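Local coordinates for alkyltransferase-like protein 1 (Schizosaccharomyces pombe, PDB 3GYH) that recognises O6-alkylguanine lesions in DNA, bending the duplex and flipping the damaged base into a hydrophobic pocket to present it to nucleotide excision repair, at residues A[17-22]-A[56-61]. Sequence-based numbering, arbitrary orientation.
With PBO (1-pyridin-3-ylbutan-1-one), chain D; nucleotides of chain B.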
ATOM      1  N   ILE A  17      -6.268   0.138  -7.930  1.00 82.73           N
ATOM      2  CA  ILE A  17      -6.068  -1.240  -7.486  1.00 83.66           C
ATOM      3  C   ILE A  17      -7.423  -1.901  -7.239  1.00 84.37           C
ATOM      4  O   ILE A  17      -8.272  -1.348  -6.526  1.00 84.18           O
ATOM      5  CB  ILE A  17      -5.202  -1.327  -6.199  1.00 83.51           C
ATOM      6  CG1 ILE A  17      -3.916  -0.509  -6.346  1.00 82.29           C
ATOM      7  CG2 ILE A  17      -4.877  -2.780  -5.869  1.00 84.46           C
ATOM      8  CD1 ILE A  17      -3.078  -0.426  -5.070  1.00 81.66           C
ATOM      9  N   PRO A  18      -7.636  -3.084  -7.842  1.00 84.74           N
ATOM     10  CA  PRO A  18      -8.903  -3.788  -7.709  1.00 84.58           C
ATOM     11  C   PRO A  18      -9.045  -4.416  -6.337  1.00 84.65           C
ATOM     12  O   PRO A  18      -8.048  -4.732  -5.688  1.00 83.96           O
ATOM     13  CB  PRO A  18      -8.813  -4.876  -8.775  1.00 84.83           C
ATOM     14  CG  PRO A  18      -7.366  -5.122  -8.924  1.00 85.16           C
ATOM     15  CD  PRO A  18      -6.693  -3.800  -8.717  1.00 84.35           C
ATOM     16  N   TYR A  19     -10.288  -4.581  -5.905  1.00 85.22           N
ATOM     17  CA  TYR A  19     -10.593  -5.382  -4.734  1.00 85.43           C
ATOM     18  C   TYR A  19      -9.746  -6.647  -4.770  1.00 85.24           C
ATOM     19  O   TYR A  19      -9.615  -7.289  -5.816  1.00 85.43           O
ATOM     20  CB  TYR A  19     -12.074  -5.733  -4.744  1.00 85.80           C
ATOM     21  CG  TYR A  19     -12.610  -6.278  -3.446  1.00 87.44           C
ATOM     22  CD1 TYR A  19     -12.997  -5.424  -2.423  1.00 89.09           C
ATOM     23  CD2 TYR A  19     -12.759  -7.648  -3.258  1.00 89.76           C
ATOM     24  CE1 TYR A  19     -13.502  -5.922  -1.236  1.00 91.41           C
ATOM     25  CE2 TYR A  19     -13.268  -8.157  -2.079  1.00 90.79           C
ATOM     26  CZ  TYR A  19     -13.636  -7.290  -1.070  1.00 91.90           C
ATOM     27  OH  TYR A  19     -14.140  -7.790   0.109  1.00 91.38           O
ATOM     28  N   GLY A  20      -9.145  -6.986  -3.635  1.00 84.78           N
ATOM     29  CA  GLY A  20      -8.447  -8.261  -3.499  1.00 84.51           C
ATOM     30  C   GLY A  20      -7.069  -8.341  -4.141  1.00 84.04           C
ATOM     31  O   GLY A  20      -6.277  -9.222  -3.789  1.00 84.10           O
ATOM     32  N   LYS A  21      -6.780  -7.442  -5.087  1.00 83.28           N
ATOM     33  CA  LYS A  21      -5.393  -7.185  -5.532  1.00 82.13           C
ATOM     34  C   LYS A  21      -4.670  -6.156  -4.654  1.00 80.05           C
ATOM     35  O   LYS A  21      -5.301  -5.296  -4.045  1.00 80.14           O
ATOM     36  CB  LYS A  21      -5.364  -6.708  -6.987  1.00 81.83           C
ATOM     37  CG  LYS A  21      -5.113  -7.807  -7.990  1.00 84.42           C
ATOM     38  CD  LYS A  21      -6.278  -8.781  -8.031  1.00 90.06           C
ATOM     39  CE  LYS A  21      -6.708  -9.051  -9.471  1.00 92.70           C
ATOM     40  NZ  LYS A  21      -7.731 -10.139  -9.543  1.00 94.95           N
ATOM     41  N   VAL A  22      -3.345  -6.242  -4.600  1.00 77.62           N
ATOM     42  CA  VAL A  22      -2.552  -5.157  -4.031  1.00 75.87           C
ATOM     43  C   VAL A  22      -1.496  -4.614  -4.983  1.00 75.20           C
ATOM     44  O   VAL A  22      -1.300  -5.142  -6.070  1.00 74.92           O
ATOM     45  CB  VAL A  22      -1.864  -5.554  -2.714  1.00 75.03           C
ATOM     46  CG1 VAL A  22      -2.881  -5.951  -1.673  1.00 75.53           C
ATOM     47  CG2 VAL A  22      -0.849  -6.644  -2.945  1.00 73.29           C
ATOM     48  N   TRP A  56      -5.912   2.727   0.433  1.00 77.12           N
ATOM     49  CA  TRP A  56      -4.605   2.815   1.047  1.00 78.62           C
ATOM     50  C   TRP A  56      -4.133   1.460   1.570  1.00 78.07           C
ATOM     51  O   TRP A  56      -2.931   1.226   1.722  1.00 77.31           O
ATOM     52  CB  TRP A  56      -4.595   3.862   2.163  1.00 78.65           C
ATOM     53  CG  TRP A  56      -5.510   3.535   3.276  1.00 84.92           C
ATOM     54  CD1 TRP A  56      -6.809   3.935   3.414  1.00 89.05           C
ATOM     55  CD2 TRP A  56      -5.215   2.721   4.421  1.00 89.74           C
ATOM     56  NE1 TRP A  56      -7.339   3.428   4.580  1.00 90.70           N
ATOM     57  CE2 TRP A  56      -6.383   2.677   5.215  1.00 90.00           C
ATOM     58  CE3 TRP A  56      -4.078   2.028   4.856  1.00 90.25           C
ATOM     59  CZ2 TRP A  56      -6.447   1.968   6.419  1.00 89.93           C
ATOM     60  CZ3 TRP A  56      -4.146   1.322   6.057  1.00 89.61           C
ATOM     61  CH2 TRP A  56      -5.323   1.300   6.821  1.00 88.27           C
ATOM     62  N   HIS A  57      -5.075   0.562   1.846  1.00 77.78           N
ATOM     63  CA  HIS A  57      -4.712  -0.740   2.404  1.00 77.26           C
ATOM     64  C   HIS A  57      -4.071  -1.635   1.358  1.00 75.79           C
ATOM     65  O   HIS A  57      -3.421  -2.612   1.697  1.00 75.39           O
ATOM     66  CB  HIS A  57      -5.917  -1.436   3.030  1.00 77.71           C
ATOM     67  CG  HIS A  57      -7.143  -1.397   2.178  1.00 81.69           C
ATOM     68  ND1 HIS A  57      -7.959  -0.288   2.098  1.00 84.95           N
ATOM     69  CD2 HIS A  57      -7.692  -2.330   1.363  1.00 84.97           C
ATOM     70  CE1 HIS A  57      -8.960  -0.541   1.272  1.00 87.80           C
ATOM     71  NE2 HIS A  57      -8.820  -1.772   0.808  1.00 85.96           N
ATOM     72  N   ARG A  58      -4.260  -1.294   0.092  1.00 74.26           N
ATOM     73  CA  ARG A  58      -3.844  -2.162  -0.991  1.00 74.69           C
ATOM     74  C   ARG A  58      -2.405  -1.882  -1.407  1.00 74.27           C
ATOM     75  O   ARG A  58      -2.006  -2.150  -2.542  1.00 73.73           O
ATOM     76  CB  ARG A  58      -4.780  -2.004  -2.184  1.00 75.15           C
ATOM     77  CG  ARG A  58      -6.053  -2.783  -2.038  1.00 76.55           C
ATOM     78  CD  ARG A  58      -7.139  -2.143  -2.850  1.00 80.54           C
ATOM     79  NE  ARG A  58      -8.456  -2.559  -2.388  1.00 83.90           N
ATOM     80  CZ  ARG A  58      -9.598  -2.123  -2.904  1.00 84.20           C
ATOM     81  NH1 ARG A  58      -9.581  -1.250  -3.906  1.00 84.68           N
ATOM     82  NH2 ARG A  58     -10.755  -2.566  -2.422  1.00 85.56           N
ATOM     83  N   VAL A  59      -1.624  -1.347  -0.479  1.00 73.57           N
ATOM     84  CA  VAL A  59      -0.278  -0.899  -0.790  1.00 72.66           C
ATOM     85  C   VAL A  59       0.701  -1.321   0.306  1.00 73.33           C
ATOM     86  O   VAL A  59       0.870  -0.608   1.298  1.00 73.55           O
ATOM     87  CB  VAL A  59      -0.251   0.621  -0.970  1.00 71.80           C
ATOM     88  CG1 VAL A  59       0.899   1.026  -1.829  1.00 71.48           C
ATOM     89  CG2 VAL A  59      -1.558   1.100  -1.580  1.00 71.01           C
ATOM     90  N   ILE A  60       1.321  -2.489   0.130  1.00 73.68           N
ATOM     91  CA  ILE A  60       2.312  -3.005   1.078  1.00 74.29           C
ATOM     92  C   ILE A  60       3.726  -2.811   0.532  1.00 74.56           C
ATOM     93  O   ILE A  60       3.928  -2.031  -0.394  1.00 75.37           O
ATOM     94  CB  ILE A  60       2.105  -4.497   1.366  1.00 74.15           C
ATOM     95  CG1 ILE A  60       2.390  -5.317   0.113  1.00 75.27           C
ATOM     96  CG2 ILE A  60       0.704  -4.763   1.882  1.00 74.05           C
ATOM     97  CD1 ILE A  60       3.237  -6.531   0.388  1.00 77.30           C
ATOM     98  N   ASN A  61       4.702  -3.512   1.100  1.00 73.78           N
ATOM     99  CA  ASN A  61       6.077  -3.333   0.666  1.00 74.69           C
ATOM    100  C   ASN A  61       6.584  -4.420  -0.276  1.00 75.51           C
ATOM    101  O   ASN A  61       6.043  -5.530  -0.327  1.00 75.52           O
ATOM    102  CB  ASN A  61       7.009  -3.215   1.862  1.00 75.24           C
ATOM    103  CG  ASN A  61       7.023  -4.462   2.707  1.00 76.64           C
ATOM    104  OD1 ASN A  61       7.167  -5.573   2.192  1.00 76.54           O
ATOM    105  ND2 ASN A  61       6.873  -4.290   4.021  1.00 78.92           N
TER
HETATM  106  C10 PBO D 200      -2.773   5.517   5.371  1.00 61.98           C
HETATM  107  C11 PBO D 200      -4.063   5.115   6.100  1.00 65.21           C
HETATM  108  C12 PBO D 200      -4.125   5.445   7.600  1.00 65.77           C
HETATM  109  C13 PBO D 200      -5.549   5.789   8.014  1.00 65.67           C
HETATM  110  C14 PBO D 200      -6.369   4.921   8.928  1.00 67.52           C
HETATM  111  C15 PBO D 200      -5.770   4.081   9.871  1.00 68.70           C
HETATM  112  C16 PBO D 200      -6.590   3.304  10.691  1.00 69.54           C
HETATM  113  C17 PBO D 200      -7.978   3.389  10.554  1.00 68.24           C
HETATM  114  N1' PBO D 200      -8.526   4.212   9.639  1.00 65.90           N
HETATM  115  C18 PBO D 200      -7.765   4.969   8.837  1.00 64.49           C
HETATM  116  O13 PBO D 200      -6.070   6.813   7.603  1.00 67.66           O
ATOM    117  P    DG B   7       5.981   5.951   9.042  1.00 69.95           P
ATOM    118  OP1  DG B   7       5.306   6.883   8.076  1.00 66.83           O
ATOM    119  OP2  DG B   7       5.358   5.677  10.399  1.00 74.83           O
ATOM    120  O5'  DG B   7       6.088   4.498   8.371  1.00 68.76           O
ATOM    121  C5'  DG B   7       6.462   4.352   7.017  1.00 61.58           C
ATOM    122  C4'  DG B   7       6.125   2.936   6.591  1.00 55.72           C
ATOM    123  O4'  DG B   7       4.776   2.669   6.958  1.00 52.05           O
ATOM    124  C3'  DG B   7       6.174   2.939   5.077  1.00 53.56           C
ATOM    125  O3'  DG B   7       6.494   1.620   4.618  1.00 52.73           O
ATOM    126  C2'  DG B   7       4.766   3.327   4.680  1.00 52.55           C
ATOM    127  C1'  DG B   7       3.949   2.713   5.798  1.00 54.97           C
ATOM    128  N9   DG B   7       2.714   3.466   6.071  1.00 56.02           N
ATOM    129  C8   DG B   7       2.558   4.396   7.015  1.00 61.86           C
ATOM    130  N7   DG B   7       1.274   4.843   6.977  1.00 62.14           N
ATOM    131  C5   DG B   7       0.633   4.182   5.991  1.00 58.56           C
ATOM    132  C6   DG B   7      -0.671   4.223   5.501  1.00 57.41           C
ATOM    133  O6   DG B   7      -1.596   5.073   6.055  1.00 60.58           O
ATOM    134  N1   DG B   7      -1.006   3.402   4.488  1.00 56.86           N
ATOM    135  C2   DG B   7      -0.086   2.562   3.959  1.00 56.66           C
ATOM    136  N2   DG B   7      -0.435   1.748   2.943  1.00 57.28           N
ATOM    137  N3   DG B   7       1.183   2.512   4.419  1.00 57.26           N
ATOM    138  C4   DG B   7       1.557   3.312   5.434  1.00 56.86           C
ATOM    139  P    DT B   9       9.042  -0.531  -1.355  1.00 59.84           P
ATOM    140  OP1  DT B   9       7.915  -0.608  -2.311  1.00 61.02           O
ATOM    141  OP2  DT B   9       9.274  -1.578  -0.332  1.00 57.22           O
ATOM    142  O5'  DT B   9      10.354  -0.363  -2.245  1.00 61.61           O
ATOM    143  C5'  DT B   9      11.406   0.527  -1.901  1.00 64.29           C
ATOM    144  C4'  DT B   9      12.628   0.168  -2.724  1.00 65.54           C
ATOM    145  O4'  DT B   9      13.836   0.466  -1.975  1.00 64.40           O
ATOM    146  C3'  DT B   9      12.715  -1.319  -3.036  1.00 65.41           C
ATOM    147  O3'  DT B   9      13.529  -1.500  -4.205  1.00 70.24           O
ATOM    148  C2'  DT B   9      13.358  -1.836  -1.757  1.00 61.39           C
ATOM    149  C1'  DT B   9      14.420  -0.755  -1.573  1.00 64.36           C
ATOM    150  N1   DT B   9      14.908  -0.593  -0.191  1.00 65.66           N
ATOM    151  C2   DT B   9      16.199  -0.152  -0.003  1.00 70.84           C
ATOM    152  O2   DT B   9      16.961   0.118  -0.915  1.00 75.94           O
ATOM    153  N3   DT B   9      16.569  -0.029   1.308  1.00 70.78           N
ATOM    154  C4   DT B   9      15.783  -0.307   2.415  1.00 68.00           C
ATOM    155  O4   DT B   9      16.203  -0.178   3.559  1.00 72.44           O
ATOM    156  C5   DT B   9      14.447  -0.764   2.150  1.00 63.89           C
ATOM    157  C7   DT B   9      13.529  -1.089   3.293  1.00 58.26           C
ATOM    158  C6   DT B   9      14.076  -0.885   0.869  1.00 64.40           C
TER
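One face of the Arg-58 guanidinium lies against the loop 17-22, with Pro-18 O and Tyr-19 CA both off-centre over it. The Tyr-19 ring meets it obliquely, its plane turned 78° from the guanidinium. Tyr-19 CD1 is 3.6 Å from Arg-58 NH2. Arg-58 NH1 comes within 2.9 Å of Ile-17 O. Beyond Arg-58, in the pocket for the flipped base, the Trp-56 indole carries the pyridyloxobutyl chain of the adduct over the centre of one face and His-57 CB near the border of the other; N1 of DG7 of chain B approaches the indole obliquely. An alanine in place of Trp-56 would probably leave the pyridyloxobutyl chain without its aromatic floor and freer to shift. The loop, with a type II turn from Pro-18 to Lys-21, leads into strand 23-24, the parallel neighbour of strand 59-60 in the small sheet of this alkyltransferase-like DNA-binding domain. The main polar partner of Arg-58 is Glu-85 of helix 76-85, which forms a salt bridge with NH2. The arginine chain, extended from CG to NE, runs alongside Ile-17 in the opposite sense, and Ile-17 CG2 stays 3.8 Å from Arg-58 CB. The guanine amino group N2 of DG7 of chain B donates to Trp-56 O (2.8 Å) and to Val-59 O (3.2 Å).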